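Local atomic coordinates of hypothetical protein SP2199 (Streptococcus pneumoniae TIGR4, PDB entry 2IBO), a protein that is of unknown function but probably binds thiamine or a related small molecule. Residues V37-P40 against F41-V44. Residues are numbered along the deposited sequence; the frame is centred on the assembly and turned at random.
Sequences VVTP and FETV
Thr39 and Glu42 face each other across the tip of the hairpin that joins strands 35-38 and 43-46, and they form its tight part. The carbonyl oxygen Glu42 O takes two bonds from Thr39, one from its backbone N at 3.0 Å and one from its hydroxyl OG1 at 2.6 Å. The hydroxyl gets there because chi1 of 70° sets OG1 between the backbone N and the carbonyl carbon. OG1 in turn accepts a bond from a water, which also accepts from the backbone N of Phe41 at 3.1 Å, while Pro40 and Phe41 fill the corners of a type I turn. One pair beyond Val38 and Thr43, Val37 and Val44 make a hydrogen-bonded antiparallel pair: Val37 N to Val44 O is 2.8 Å, and Val44 N to Val37 O is 2.7 Å. Ile84 touches both of these valines. The looser side is the Val38-Thr43 pair, not hydrogen-bonded, where the exposed Val38 brings CG1 only to within 4.0 Å of Thr43 OG1; Thr43 itself leans on Ile26 and Leu29 of helix 16-31. CB of Glu42 points away from the other strand, and the carboxylate makes salt bridges to Lys75 of its own chain (OE1) and to Lys75 of the second subunit (OE2). Those two lysines probably offset the repulsion from the close Glu42 carboxylate of that subunit, so one residue closes the turn through its backbone and reaches a charged subunit interface through its side chain.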
loop_
_atom_site.group_PDB
_atom_site.type_symbol
_atom_site.label_atom_id
_atom_site.label_comp_id
_atom_site.label_asym_id
_atom_site.label_seq_id
_atom_site.Cartn_x
_atom_site.Cartn_y
_atom_site.Cartn_z
ATOM N N VAL A 37 6.134 6.875 -15.733
ATOM C CA VAL A 37 4.865 7.573 -15.859
ATOM C C VAL A 37 4.496 8.125 -14.504
ATOM O O VAL A 37 4.460 7.392 -13.514
ATOM C CB VAL A 37 3.711 6.664 -16.294
ATOM C CG1 VAL A 37 2.553 7.511 -16.744
ATOM C CG2 VAL A 37 4.146 5.740 -17.421
ATOM N N VAL A 38 4.238 9.422 -14.456
ATOM C CA VAL A 38 3.865 10.038 -13.200
ATOM C C VAL A 38 2.347 10.009 -13.138
ATOM O O VAL A 38 1.698 10.577 -14.000
ATOM C CB VAL A 38 4.332 11.500 -13.127
ATOM C CG1 VAL A 38 3.914 12.088 -11.789
ATOM C CG2 VAL A 38 5.861 11.565 -13.306
ATOM N N THR A 39 1.779 9.327 -12.150
ATOM C CA THR A 39 0.335 9.302 -12.014
ATOM C C THR A 39 0.070 10.124 -10.752
ATOM O O THR A 39 1.002 10.458 -10.031
ATOM C CB THR A 39 -0.199 7.848 -11.883
ATOM O OG1 THR A 39 0.185 7.299 -10.619
ATOM C CG2 THR A 39 0.370 6.972 -12.976
ATOM N N PRO A 40 -1.204 10.427 -10.455
ATOM C CA PRO A 40 -1.590 11.221 -9.275
ATOM C C PRO A 40 -1.117 10.826 -7.877
ATOM O O PRO A 40 -0.918 11.697 -7.024
ATOM C CB PRO A 40 -3.120 11.244 -9.319
ATOM C CG PRO A 40 -3.522 10.621 -10.628
ATOM C CD PRO A 40 -2.372 9.775 -11.083
ATOM N N PHE A 41 -0.925 9.541 -7.621
ATOM C CA PHE A 41 -0.497 9.129 -6.277
ATOM C C PHE A 41 0.875 8.467 -6.225
ATOM O O PHE A 41 1.488 8.375 -5.157
ATOM C CB PHE A 41 -1.507 8.152 -5.688
ATOM C CG PHE A 41 -2.692 8.804 -5.056
ATOM C CD1 PHE A 41 -2.617 9.282 -3.758
ATOM C CD2 PHE A 41 -3.892 8.938 -5.753
ATOM C CE1 PHE A 41 -3.704 9.880 -3.153
ATOM C CE2 PHE A 41 -4.993 9.538 -5.160
ATOM C CZ PHE A 41 -4.899 10.009 -3.854
ATOM N N GLU A 42 1.351 8.005 -7.375
ATOM C CA GLU A 42 2.628 7.323 -7.426
ATOM C C GLU A 42 3.305 7.438 -8.790
ATOM O O GLU A 42 2.638 7.646 -9.811
ATOM C CB GLU A 42 2.394 5.853 -7.086
ATOM C CG GLU A 42 1.448 5.160 -8.052
ATOM C CD GLU A 42 0.936 3.845 -7.519
ATOM O OE1 GLU A 42 0.312 3.089 -8.293
ATOM O OE2 GLU A 42 1.148 3.566 -6.327
ATOM N N THR A 43 4.628 7.291 -8.816
ATOM C CA THR A 43 5.336 7.375 -10.088
ATOM C C THR A 43 5.645 5.944 -10.462
ATOM O O THR A 43 6.261 5.219 -9.678
ATOM C CB THR A 43 6.651 8.220 -9.981
ATOM O OG1 THR A 43 6.331 9.597 -9.724
ATOM C CG2 THR A 43 7.430 8.148 -11.273
ATOM N N VAL A 44 5.209 5.543 -11.654
ATOM C CA VAL A 44 5.390 4.173 -12.130
ATOM C C VAL A 44 6.592 4.015 -13.039
ATOM O O VAL A 44 6.689 4.691 -14.057
ATOM C CB VAL A 44 4.122 3.683 -12.896
ATOM C CG1 VAL A 44 4.347 2.289 -13.459
ATOM C CG2 VAL A 44 2.921 3.694 -11.972
HETATM O O HOH W 1 -1.933 6.884 -8.921
#